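Local coordinates for CEP104 (Gallus gallus, PDB 5JO8), which is a centriolar protein whose TOG domain probably binds tubulin or microtubules, at residues L189-V194 and V228-D233; L196-L201 and A235-F240. All blocks are in the same frame, centred on the assembly; numbering follows the deposited sequence. Where two conformers were deposited one is given.

Contact 1: residues L189-V194 and V228-D233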
loop_
_atom_site.group_PDB
_atom_site.type_symbol
_atom_site.label_atom_id
_atom_site.label_comp_id
_atom_site.label_asym_id
_atom_site.label_seq_id
_atom_site.Cartn_x
_atom_site.Cartn_y
_atom_site.Cartn_z
ATOM N N LEU A 189 6.704 0.060 -11.258
ATOM C CA LEU A 189 5.932 0.810 -10.275
ATOM C C LEU A 189 4.616 1.304 -10.877
ATOM O O LEU A 189 3.554 1.172 -10.274
ATOM C CB LEU A 189 6.747 2.005 -9.801
ATOM C CG LEU A 189 6.209 2.762 -8.596
ATOM C CD1 LEU A 189 6.233 1.864 -7.362
ATOM C CD2 LEU A 189 7.020 4.037 -8.378
ATOM N N ALA A 190 4.689 1.876 -12.075
ATOM C CA ALA A 190 3.499 2.452 -12.693
ATOM C C ALA A 190 2.498 1.371 -13.049
ATOM O O ALA A 190 1.299 1.522 -12.828
ATOM C CB ALA A 190 3.885 3.226 -13.945
ATOM N N MET A 191 2.994 0.284 -13.624
ATOM C CA MET A 191 2.143 -0.836 -13.990
ATOM C C MET A 191 1.427 -1.411 -12.777
ATOM O O MET A 191 0.231 -1.682 -12.824
ATOM C CB MET A 191 2.962 -1.928 -14.672
ATOM C CG MET A 191 3.203 -1.693 -16.150
ATOM S SD MET A 191 1.655 -1.573 -17.065
ATOM C CE MET A 191 0.941 -3.190 -16.755
ATOM N N SER A 192 2.167 -1.602 -11.689
ATOM C CA SER A 192 1.582 -2.128 -10.467
ATOM C C SER A 192 0.502 -1.206 -9.946
ATOM O O SER A 192 -0.539 -1.661 -9.484
ATOM C CB SER A 192 2.655 -2.292 -9.397
ATOM O OG SER A 192 3.524 -3.371 -9.709
ATOM N N ARG A 193 0.750 0.091 -10.049
ATOM C CA ARG A 193 -0.226 1.050 -9.553
ATOM C C ARG A 193 -1.513 1.032 -10.369
ATOM O O ARG A 193 -2.599 0.974 -9.802
ATOM C CB ARG A 193 0.343 2.465 -9.480
ATOM C CG ARG A 193 -0.578 3.415 -8.722
ATOM C CD ARG A 193 -0.039 3.755 -7.325
ATOM N NE ARG A 193 0.920 4.853 -7.417
ATOM C CZ ARG A 193 0.585 6.122 -7.626
ATOM N NH1 ARG A 193 -0.690 6.463 -7.763
ATOM N NH2 ARG A 193 1.526 7.051 -7.713
ATOM N N VAL A 194 -1.418 1.064 -11.700
ATOM C CA VAL A 194 -2.649 1.040 -12.487
ATOM C C VAL A 194 -3.401 -0.276 -12.316
ATOM O O VAL A 194 -4.633 -0.297 -12.293
ATOM C CB VAL A 194 -2.428 1.408 -13.964
ATOM C CG1 VAL A 194 -2.031 2.863 -14.072
ATOM C CG2 VAL A 194 -1.360 0.516 -14.607
ATOM N N VAL A 228 4.829 4.686 -21.189
ATOM C CA VAL A 228 4.770 3.268 -21.525
ATOM C C VAL A 228 3.372 2.818 -21.945
ATOM O O VAL A 228 2.400 3.005 -21.206
ATOM C CB VAL A 228 5.323 2.407 -20.376
ATOM C CG1 VAL A 228 5.169 0.934 -20.693
ATOM C CG2 VAL A 228 6.783 2.760 -20.104
ATOM N N TYR A 229 3.279 2.221 -23.135
ATOM C CA TYR A 229 1.995 1.781 -23.676
ATOM C C TYR A 229 1.192 0.915 -22.709
ATOM O O TYR A 229 -0.006 1.113 -22.540
ATOM C CB TYR A 229 2.189 1.024 -25.001
ATOM C CG TYR A 229 0.931 0.315 -25.476
ATOM C CD1 TYR A 229 -0.036 0.987 -26.206
ATOM C CD2 TYR A 229 0.709 -1.019 -25.173
ATOM C CE1 TYR A 229 -1.189 0.346 -26.636
ATOM C CE2 TYR A 229 -0.441 -1.669 -25.594
ATOM C CZ TYR A 229 -1.385 -0.984 -26.322
ATOM O OH TYR A 229 -2.521 -1.645 -26.738
ATOM N N GLU A 230 1.852 -0.057 -22.096
ATOM C CA GLU A 230 1.163 -1.018 -21.246
ATOM C C GLU A 230 0.479 -0.309 -20.058
ATOM O O GLU A 230 -0.608 -0.701 -19.634
ATOM C CB GLU A 230 2.135 -2.113 -20.797
ATOM C CG GLU A 230 1.476 -3.360 -20.271
ATOM C CD GLU A 230 2.465 -4.485 -20.051
ATOM O OE1 GLU A 230 3.653 -4.312 -20.405
ATOM O OE2 GLU A 230 2.052 -5.546 -19.537
ATOM N N VAL A 231 1.111 0.751 -19.560
ATOM C CA VAL A 231 0.522 1.585 -18.508
ATOM C C VAL A 231 -0.722 2.322 -19.009
ATOM O O VAL A 231 -1.780 2.299 -18.367
ATOM C CB VAL A 231 1.549 2.585 -17.958
ATOM C CG1 VAL A 231 0.909 3.455 -16.867
ATOM C CG2 VAL A 231 2.767 1.864 -17.411
ATOM N N ARG A 232 -0.601 2.976 -20.161
ATOM C CA ARG A 232 -1.732 3.684 -20.737
ATOM C C ARG A 232 -2.890 2.739 -21.012
ATOM O O ARG A 232 -4.050 3.114 -20.866
ATOM C CB ARG A 232 -1.336 4.398 -22.040
ATOM C CG ARG A 232 -0.225 5.424 -21.873
ATOM C CD ARG A 232 -0.022 6.263 -23.128
ATOM N NE ARG A 232 0.334 5.459 -24.298
ATOM C CZ ARG A 232 1.576 5.134 -24.644
ATOM N NH1 ARG A 232 1.793 4.414 -25.739
ATOM N NH2 ARG A 232 2.606 5.530 -23.908
ATOM N N ASP A 233 -2.573 1.516 -21.424
ATOM C CA ASP A 233 -3.612 0.558 -21.760
ATOM C C ASP A 233 -4.459 0.176 -20.545
ATOM O O ASP A 233 -5.675 0.041 -20.659
ATOM C CB ASP A 233 -3.015 -0.679 -22.432
ATOM C CG ASP A 233 -4.066 -1.709 -22.796
ATOM O OD1 ASP A 233 -4.841 -1.456 -23.741
ATOM O OD2 ASP A 233 -4.112 -2.774 -22.144
#
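Val231 sets its two methyls against three side chains of the facing helix. CG2 turns to Ala190, whose CB lies 3.9 Å away, and to Met191; CG1 meets Val194 CG1 at 4.1 Å, the two valines crossing at about a right angle. The split follows from the first torsion: with CG1 opposite the backbone N (chi1 180°), CG2 stands beside that nitrogen, on the Met191 side. Met191 is modelled in two conformers, so its contacts are less certain; in one of them the chain bends at chi2 and chi3, which carries its end toward the partner helix although its CB leaves the backbone neither toward nor away from it. In that conformer the sulfur lies 3.5 Å from Val231 N, and CE is 3.6 Å from Glu230 CG at the exposed border. No hydrogen bond links the two segments; van der Waals packing of Val231 on Ala190 and Val194, with the thioether against the peptide, makes the contact. Cutting Val231 back to an alanine removes both methyls and would probably open a gap beside Ala190 and Val194. Behind this layer, Ser192 OG bonds to Thr143 O, while the guanidinium of Arg193 reaches carbonyls of Leu177, Gln179 and Leu180, tying the helix to the chain before it. The segments 189-194 and 228-233 run almost parallel, axes 9.2 Å apart at 13°, near the starts of helices 187-204 and 229-245; Phe219 and Ala223 of helix 213-223 pack on Val194, consistent with the stacked HEAT-like helices of a TOG domain.

Contact 2: residues L196-L201 and A235-F240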
loop_
_atom_site.group_PDB
_atom_site.type_symbol
_atom_site.label_atom_id
_atom_site.label_comp_id
_atom_site.label_asym_id
_atom_site.label_seq_id
_atom_site.Cartn_x
_atom_site.Cartn_y
_atom_site.Cartn_z
ATOM N N LEU A 196 -3.391 -2.214 -9.623
ATOM C CA LEU A 196 -4.008 -2.177 -8.292
ATOM C C LEU A 196 -5.318 -1.400 -8.290
ATOM O O LEU A 196 -6.320 -1.855 -7.733
ATOM C CB LEU A 196 -3.053 -1.584 -7.253
ATOM C CG LEU A 196 -2.125 -2.615 -6.610
ATOM C CD1 LEU A 196 -1.006 -1.936 -5.841
ATOM C CD2 LEU A 196 -2.920 -3.527 -5.692
ATOM N N VAL A 197 -5.310 -0.231 -8.922
ATOM C CA VAL A 197 -6.521 0.567 -9.039
ATOM C C VAL A 197 -7.575 -0.224 -9.810
ATOM O O VAL A 197 -8.715 -0.337 -9.361
ATOM C CB VAL A 197 -6.247 1.940 -9.710
ATOM C CG1 VAL A 197 -7.558 2.671 -9.991
ATOM C CG2 VAL A 197 -5.341 2.798 -8.823
ATOM N N GLU A 198 -7.197 -0.785 -10.960
ATOM C CA GLU A 198 -8.165 -1.489 -11.785
ATOM C C GLU A 198 -8.795 -2.626 -10.999
ATOM O O GLU A 198 -10.012 -2.824 -11.032
ATOM C CB GLU A 198 -7.501 -2.059 -13.034
ATOM C CG GLU A 198 -8.472 -2.781 -13.956
ATOM C CD GLU A 198 -7.786 -3.523 -15.078
ATOM O OE1 GLU A 198 -8.439 -3.716 -16.123
ATOM O OE2 GLU A 198 -6.611 -3.926 -14.918
ATOM N N CYS A 199 -7.952 -3.365 -10.290
ATOM C CA CYS A 199 -8.388 -4.535 -9.552
ATOM C C CYS A 199 -9.293 -4.154 -8.383
ATOM O O CYS A 199 -10.399 -4.686 -8.234
ATOM C CB CYS A 199 -7.164 -5.302 -9.049
ATOM S SG CYS A 199 -7.521 -6.666 -7.929
ATOM N N LEU A 200 -8.833 -3.223 -7.559
ATOM C CA LEU A 200 -9.607 -2.832 -6.387
ATOM C C LEU A 200 -10.883 -2.072 -6.746
ATOM O O LEU A 200 -11.899 -2.202 -6.063
ATOM C CB LEU A 200 -8.741 -2.062 -5.383
ATOM C CG LEU A 200 -7.762 -2.970 -4.629
ATOM C CD1 LEU A 200 -6.770 -2.154 -3.829
ATOM C CD2 LEU A 200 -8.525 -3.927 -3.732
ATOM N N LEU A 201 -10.841 -1.295 -7.821
ATOM C CA LEU A 201 -12.035 -0.592 -8.279
ATOM C C LEU A 201 -13.137 -1.581 -8.674
ATOM O O LEU A 201 -14.294 -1.416 -8.287
ATOM C CB LEU A 201 -11.691 0.323 -9.450
ATOM C CG LEU A 201 -12.802 1.206 -10.006
ATOM C CD1 LEU A 201 -13.448 2.012 -8.885
ATOM C CD2 LEU A 201 -12.219 2.119 -11.072
ATOM N N ALA A 235 -4.918 2.178 -18.002
ATOM C CA ALA A 235 -5.676 3.402 -17.761
ATOM C C ALA A 235 -6.926 3.460 -18.647
ATOM O O ALA A 235 -8.011 3.815 -18.182
ATOM C CB ALA A 235 -4.791 4.624 -17.961
ATOM N N LEU A 236 -6.782 3.057 -19.911
ATOM C CA LEU A 236 -7.933 2.971 -20.802
ATOM C C LEU A 236 -8.979 1.988 -20.289
ATOM O O LEU A 236 -10.166 2.284 -20.301
ATOM C CB LEU A 236 -7.493 2.554 -22.199
ATOM C CG LEU A 236 -6.662 3.560 -22.976
ATOM C CD1 LEU A 236 -6.056 2.853 -24.175
ATOM C CD2 LEU A 236 -7.541 4.725 -23.412
ATOM N N ARG A 237 -8.539 0.812 -19.853
ATOM C CA ARG A 237 -9.461 -0.182 -19.304
ATOM C C ARG A 237 -10.245 0.360 -18.118
ATOM O O ARG A 237 -11.438 0.097 -17.972
ATOM C CB ARG A 237 -8.718 -1.452 -18.888
ATOM C CG ARG A 237 -8.095 -2.196 -20.053
ATOM C CD ARG A 237 -7.965 -3.684 -19.752
ATOM N NE ARG A 237 -7.168 -3.964 -18.560
ATOM C CZ ARG A 237 -5.860 -4.210 -18.569
ATOM N NH1 ARG A 237 -5.189 -4.198 -19.715
ATOM N NH2 ARG A 237 -5.218 -4.467 -17.435
ATOM N N ILE A 238 -9.573 1.142 -17.276
ATOM C CA ILE A 238 -10.217 1.728 -16.114
ATOM C C ILE A 238 -11.312 2.685 -16.573
ATOM O O ILE A 238 -12.439 2.646 -16.076
ATOM C CB ILE A 238 -9.171 2.420 -15.225
ATOM C CG1 ILE A 238 -8.328 1.386 -14.471
ATOM C CG2 ILE A 238 -9.832 3.377 -14.235
ATOM C CD1 ILE A 238 -7.066 1.959 -13.862
ATOM N N ILE A 239 -10.974 3.525 -17.541
ATOM C CA ILE A 239 -11.927 4.496 -18.056
ATOM C C ILE A 239 -13.116 3.814 -18.738
ATOM O O ILE A 239 -14.264 4.195 -18.509
ATOM C CB ILE A 239 -11.238 5.524 -18.958
ATOM C CG1 ILE A 239 -10.275 6.369 -18.120
ATOM C CG2 ILE A 239 -12.280 6.431 -19.638
ATOM C CD1 ILE A 239 -9.296 7.154 -18.932
ATOM N N PHE A 240 -12.844 2.802 -19.558
ATOM C CA PHE A 240 -13.917 2.074 -20.232
ATOM C C PHE A 240 -14.842 1.421 -19.212
ATOM O O PHE A 240 -16.057 1.409 -19.377
ATOM C CB PHE A 240 -13.348 1.004 -21.168
ATOM C CG PHE A 240 -12.784 1.549 -22.450
ATOM C CD1 PHE A 240 -13.452 2.538 -23.158
ATOM C CD2 PHE A 240 -11.593 1.063 -22.959
ATOM C CE1 PHE A 240 -12.936 3.032 -24.353
ATOM C CE2 PHE A 240 -11.071 1.549 -24.151
ATOM C CZ PHE A 240 -11.741 2.538 -24.845
#
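Glu198 and Ile238 bring the two backbones nearest, CA to CA 5.8 Å, where the helix segments run roughly parallel with axes 9.8 Å apart and a crossing angle of 25°. At the outer side of this interface Arg237 holds the Glu198 carboxylate side-on in a bidentate salt bridge: NE donates to OE1 at 2.8 Å, nearly straight at 171°, and NH2 to OE2 at 2.9 Å. Both oxygens are met on their syn side and lie close to the guanidinium plane, with the two flat groups 30° apart. An extended Glu198 chain, CG opposite the backbone N, delivers the carboxylate, while Arg237 bends at chi3 to meet it. The other arginine nitrogen, NH1, has a second acid partner, so two acids probably fix the guanidinium's rotation. Beneath the bridge Ile238 fills the interface: CG1 lies 3.8 Å from Glu198 CB, CD1 touches Val197 CG1, and CG2 faces Leu201 CD2 at 4.2 Å. Phe219 and Val216 of helix 213-223 back Val197 and Ile238 respectively. Parallel helices joined through an intervening helix, with an apolar layer under a polar rim, are characteristic of the HEAT-like helical repeats that build a TOG domain.

Overall arrangement
Contacts 1 and 2 are successive levels of one interface between helices 187-204 and 229-245, their centres about 10 Å apart and each about 16 Å from the centre of the chain. They meet directly where Val194 O of contact 1 lies 3.7 Å from Ile238 CD1 of contact 2, so the two levels are in van der Waals contact. Asp233 and Arg237 form a second tie, a salt bridge within helix 229-245 that links segments 228-233 and 235-240. From contact 1 to contact 2 the outer border changes from van der Waals to charged. Phe219 of helix 213-223 packs on both levels.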